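Local structure of inositol polyphosphate multikinase alpha (Arabidopsis thaliana, 4FRF) at residues A[152-164]-A[172-184]. The protein phosphorylates inositol phosphates with broad specificity, using ATP to turn inositol 1,4,5-trisphosphate into the 1,3,4,5,6-pentakisphosphate. Sequence-based numbering, arbitrary orientation.
Sequences ARLTLRKFVSSNS and PDSAFASSVYGGS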
loop_
_atom_site.group_PDB
_atom_site.type_symbol
_atom_site.label_atom_id
_atom_site.label_comp_id
_atom_site.label_asym_id
_atom_site.label_seq_id
_atom_site.Cartn_x
_atom_site.Cartn_y
_atom_site.Cartn_z
ATOM N N ALA A 152 8.068 16.626 -6.828
ATOM C CA ALA A 152 8.677 15.298 -6.696
ATOM C C ALA A 152 8.885 14.636 -8.046
ATOM O O ALA A 152 9.895 13.976 -8.281
ATOM C CB ALA A 152 7.838 14.420 -5.804
ATOM N N ARG A 153 7.923 14.822 -8.934
ATOM C CA ARG A 153 7.984 14.216 -10.238
ATOM C C ARG A 153 9.097 14.855 -11.021
ATOM O O ARG A 153 9.797 14.188 -11.767
ATOM C CB ARG A 153 6.647 14.360 -10.962
ATOM C CG ARG A 153 6.647 13.790 -12.370
ATOM C CD ARG A 153 5.281 13.176 -12.755
ATOM N NE ARG A 153 4.142 14.020 -12.374
ATOM C CZ ARG A 153 3.224 13.671 -11.471
ATOM N NH1 ARG A 153 3.295 12.488 -10.873
ATOM N NH2 ARG A 153 2.219 14.488 -11.185
ATOM N N LEU A 154 9.315 16.144 -10.775
ATOM C CA LEU A 154 10.392 16.882 -11.427
ATOM C C LEU A 154 11.742 16.456 -10.872
ATOM O O LEU A 154 12.669 16.157 -11.623
ATOM C CB LEU A 154 10.206 18.389 -11.236
ATOM C CG LEU A 154 11.264 19.282 -11.884
ATOM C CD1 LEU A 154 10.946 19.503 -13.351
ATOM C CD2 LEU A 154 11.357 20.602 -11.152
ATOM N N THR A 155 11.851 16.448 -9.551
ATOM C CA THR A 155 13.067 16.026 -8.906
ATOM C C THR A 155 13.494 14.651 -9.383
ATOM O O THR A 155 14.661 14.436 -9.721
ATOM C CB THR A 155 12.892 15.981 -7.427
ATOM O OG1 THR A 155 12.490 17.272 -6.969
ATOM C CG2 THR A 155 14.196 15.585 -6.760
ATOM N N LEU A 156 12.541 13.723 -9.425
ATOM C CA LEU A 156 12.825 12.354 -9.834
ATOM C C LEU A 156 13.300 12.298 -11.257
ATOM O O LEU A 156 13.832 11.289 -11.697
ATOM C CB LEU A 156 11.598 11.476 -9.676
ATOM C CG LEU A 156 11.365 10.942 -8.270
ATOM C CD1 LEU A 156 10.032 10.258 -8.210
ATOM C CD2 LEU A 156 12.454 9.978 -7.898
ATOM N N ARG A 157 13.078 13.377 -11.989
ATOM C CA ARG A 157 13.507 13.446 -13.370
ATOM C C ARG A 157 14.842 14.176 -13.471
ATOM O O ARG A 157 15.682 13.846 -14.309
ATOM C CB ARG A 157 12.450 14.136 -14.225
ATOM C CG ARG A 157 12.632 13.903 -15.710
ATOM C CD ARG A 157 11.687 14.753 -16.512
ATOM N NE ARG A 157 10.311 14.570 -16.075
ATOM C CZ ARG A 157 9.454 13.739 -16.657
ATOM N NH1 ARG A 157 9.838 13.021 -17.711
ATOM N NH2 ARG A 157 8.208 13.633 -16.191
ATOM N N LYS A 158 15.027 15.171 -12.613
ATOM C CA LYS A 158 16.316 15.797 -12.466
ATOM C C LYS A 158 17.335 14.713 -12.178
ATOM O O LYS A 158 18.380 14.628 -12.832
ATOM C CB LYS A 158 16.292 16.789 -11.308
ATOM C CG LYS A 158 15.793 18.178 -11.661
ATOM C CD LYS A 158 15.706 19.038 -10.405
ATOM C CE LYS A 158 15.594 20.514 -10.733
ATOM N NZ LYS A 158 15.340 21.314 -9.500
ATOM N N PHE A 159 16.984 13.835 -11.242
ATOM C CA PHE A 159 17.896 12.807 -10.761
ATOM C C PHE A 159 18.519 11.975 -11.892
ATOM O O PHE A 159 19.550 11.330 -11.695
ATOM C CB PHE A 159 17.188 11.900 -9.755
ATOM C CG PHE A 159 18.061 10.820 -9.202
ATOM C CD1 PHE A 159 18.969 11.095 -8.206
ATOM C CD2 PHE A 159 17.976 9.523 -9.687
ATOM C CE1 PHE A 159 19.807 10.102 -7.714
ATOM C CE2 PHE A 159 18.810 8.526 -9.200
ATOM C CZ PHE A 159 19.724 8.818 -8.211
ATOM N N VAL A 160 17.900 12.000 -13.072
ATOM C CA VAL A 160 18.408 11.243 -14.214
ATOM C C VAL A 160 18.697 12.121 -15.423
ATOM O O VAL A 160 18.547 11.681 -16.566
ATOM C CB VAL A 160 17.450 10.107 -14.631
ATOM C CG1 VAL A 160 17.610 8.916 -13.705
ATOM C CG2 VAL A 160 16.005 10.596 -14.659
ATOM N N SER A 161 19.136 13.349 -15.172
ATOM C CA SER A 161 19.513 14.256 -16.255
ATOM C C SER A 161 21.010 14.603 -16.211
ATOM O O SER A 161 21.684 14.361 -15.212
ATOM C CB SER A 161 18.673 15.530 -16.196
ATOM O OG SER A 161 17.305 15.220 -15.995
ATOM N N SER A 162 21.524 15.165 -17.300
ATOM C CA SER A 162 22.888 15.697 -17.307
ATOM C C SER A 162 22.892 17.191 -16.981
ATOM O O SER A 162 23.938 17.774 -16.745
ATOM C CB SER A 162 23.564 15.446 -18.653
ATOM O OG SER A 162 22.719 15.830 -19.722
ATOM N N ASN A 163 21.704 17.779 -16.906
ATOM C CA ASN A 163 21.546 19.216 -16.696
ATOM C C ASN A 163 21.070 19.560 -15.297
ATOM O O ASN A 163 20.084 18.990 -14.797
ATOM C CB ASN A 163 20.530 19.770 -17.694
ATOM C CG ASN A 163 20.423 18.916 -18.948
ATOM O OD1 ASN A 163 19.388 18.266 -19.195
ATOM N ND2 ASN A 163 21.513 18.875 -19.731
ATOM N N SER A 164 21.725 20.532 -14.683
ATOM C CA SER A 164 21.164 21.170 -13.505
ATOM C C SER A 164 21.708 22.572 -13.349
ATOM O O SER A 164 22.584 22.827 -12.522
ATOM C CB SER A 164 21.441 20.316 -12.271
ATOM O OG SER A 164 20.616 19.155 -12.268
ATOM N N PRO A 172 13.684 22.352 -17.958
ATOM C CA PRO A 172 14.214 21.575 -19.083
ATOM C C PRO A 172 15.245 20.524 -18.619
ATOM O O PRO A 172 16.371 20.875 -18.265
ATOM C CB PRO A 172 14.874 22.648 -19.968
ATOM C CG PRO A 172 15.068 23.888 -19.049
ATOM C CD PRO A 172 14.471 23.572 -17.703
ATOM N N ASP A 173 14.855 19.250 -18.627
ATOM C CA ASP A 173 15.714 18.179 -18.105
ATOM C C ASP A 173 15.873 17.040 -19.109
ATOM O O ASP A 173 14.900 16.622 -19.736
ATOM C CB ASP A 173 15.134 17.632 -16.801
ATOM C CG ASP A 173 14.425 18.697 -15.984
ATOM O OD1 ASP A 173 14.900 19.850 -15.967
ATOM O OD2 ASP A 173 13.386 18.380 -15.361
ATOM N N SER A 174 17.078 16.480 -19.196
ATOM C CA SER A 174 17.345 15.391 -20.147
ATOM C C SER A 174 17.024 13.986 -19.579
ATOM O O SER A 174 16.137 13.823 -18.705
ATOM C CB SER A 174 18.797 15.444 -20.632
ATOM O OG SER A 174 19.637 16.039 -19.658
ATOM N N ALA A 175 17.730 12.974 -20.101
ATOM C CA ALA A 175 17.558 11.612 -19.590
ATOM C C ALA A 175 18.804 10.708 -19.659
ATOM O O ALA A 175 19.499 10.631 -20.686
ATOM C CB ALA A 175 16.363 10.927 -20.271
ATOM N N PHE A 176 19.161 10.181 -18.489
ATOM C CA PHE A 176 19.758 8.864 -18.365
ATOM C C PHE A 176 18.630 7.923 -17.888
ATOM O O PHE A 176 18.882 6.835 -17.351
ATOM C CB PHE A 176 20.882 8.869 -17.325
ATOM C CG PHE A 176 21.957 9.887 -17.581
ATOM C CD1 PHE A 176 22.146 10.950 -16.701
ATOM C CD2 PHE A 176 22.841 9.735 -18.643
ATOM C CE1 PHE A 176 23.157 11.873 -16.908
ATOM C CE2 PHE A 176 23.880 10.651 -18.847
ATOM C CZ PHE A 176 24.034 11.719 -17.982
ATOM N N ALA A 177 17.386 8.389 -18.047
ATOM C CA ALA A 177 16.209 7.683 -17.564
ATOM C C ALA A 177 16.138 6.276 -18.125
ATOM O O ALA A 177 15.890 5.313 -17.399
ATOM C CB ALA A 177 14.968 8.449 -17.916
ATOM N N SER A 178 16.399 6.151 -19.412
ATOM C CA SER A 178 16.363 4.853 -20.051
ATOM C C SER A 178 17.431 3.847 -19.536
ATOM O O SER A 178 17.275 2.643 -19.699
ATOM C CB SER A 178 16.441 5.013 -21.570
ATOM O OG SER A 178 16.824 3.802 -22.188
ATOM N N SER A 179 18.501 4.329 -18.915
ATOM C CA SER A 179 19.563 3.405 -18.465
ATOM C C SER A 179 19.715 3.308 -16.946
ATOM O O SER A 179 20.276 2.349 -16.437
ATOM C CB SER A 179 20.900 3.733 -19.117
ATOM O OG SER A 179 21.151 5.110 -19.024
ATOM N N VAL A 180 19.191 4.285 -16.226
ATOM C CA VAL A 180 19.114 4.167 -14.785
ATOM C C VAL A 180 17.790 3.514 -14.374
ATOM O O VAL A 180 17.778 2.500 -13.670
ATOM C CB VAL A 180 19.242 5.524 -14.105
ATOM C CG1 VAL A 180 19.023 5.384 -12.618
ATOM C CG2 VAL A 180 20.585 6.110 -14.378
ATOM N N TYR A 181 16.676 4.092 -14.822
ATOM C CA TYR A 181 15.362 3.638 -14.394
ATOM C C TYR A 181 14.962 2.409 -15.186
ATOM O O TYR A 181 14.634 1.361 -14.620
ATOM C CB TYR A 181 14.324 4.749 -14.587
ATOM C CG TYR A 181 14.407 5.874 -13.569
ATOM C CD1 TYR A 181 13.871 7.125 -13.844
ATOM C CD2 TYR A 181 15.019 5.685 -12.335
ATOM C CE1 TYR A 181 13.928 8.152 -12.913
ATOM C CE2 TYR A 181 15.076 6.707 -11.399
ATOM C CZ TYR A 181 14.524 7.936 -11.698
ATOM O OH TYR A 181 14.561 8.945 -10.770
ATOM N N GLY A 182 15.028 2.536 -16.508
ATOM C CA GLY A 182 14.534 1.504 -17.414
ATOM C C GLY A 182 15.553 0.414 -17.543
ATOM O O GLY A 182 16.499 0.359 -16.763
ATOM N N GLY A 183 15.376 -0.452 -18.535
ATOM C CA GLY A 183 16.329 -1.539 -18.767
ATOM C C GLY A 183 16.104 -2.739 -17.858
ATOM O O GLY A 183 15.531 -2.621 -16.746
ATOM N N SER A 184 16.599 -3.893 -18.298
ATOM C CA SER A 184 16.205 -5.155 -17.684
ATOM C C SER A 184 16.842 -5.397 -16.310
ATOM O O SER A 184 16.445 -6.311 -15.590
ATOM C CB SER A 184 16.488 -6.323 -18.620
ATOM O OG SER A 184 17.851 -6.652 -18.586
#
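Tyr181 OH donates a hydrogen bond to Leu156 O, a backbone oxygen of helix 149-158, 2.6 Å away, in the carbonyl plane and on a lone pair. Val160 CG1 sits over one face of the tyrosine ring, 3.9 Å from its centroid, a CH-pi contact. With CG1 anti to the carbonyl carbon (chi1 -79°), it is CG2 that reaches Tyr181 CE1 and Ala177 CB. A phenylalanine in place of Tyr181 would probably leave Leu156 O without the hydroxyl it accepts from. Val160 O takes the N-H of Phe176 in a nearly straight bond (N to O 2.5 Å, 168° at the hydrogen), tying the returning chain down at the N-cap of helix 177-180. Arg157 O has two donors, Val160 N and Ser161 OG, which come from opposite faces of its plane. Ser162 OG and Ser174 OG share a hydrogen bond of 3.1 Å, the latter less surely placed. Backbone and hydroxyl bonds thus join 152-164 to 172-184, plain structural packing within the inositol phosphokinase fold. The contact lies against the five-stranded antiparallel sheet: Phe159 meets Tyr215 of strand 209-216 edge to face and Val128 of strand 121-130, Phe159 O accepts from Tyr215 OH, Ser164 N donates to Asp130 OD2, and Leu156 and Tyr181 pack on helix 249-265.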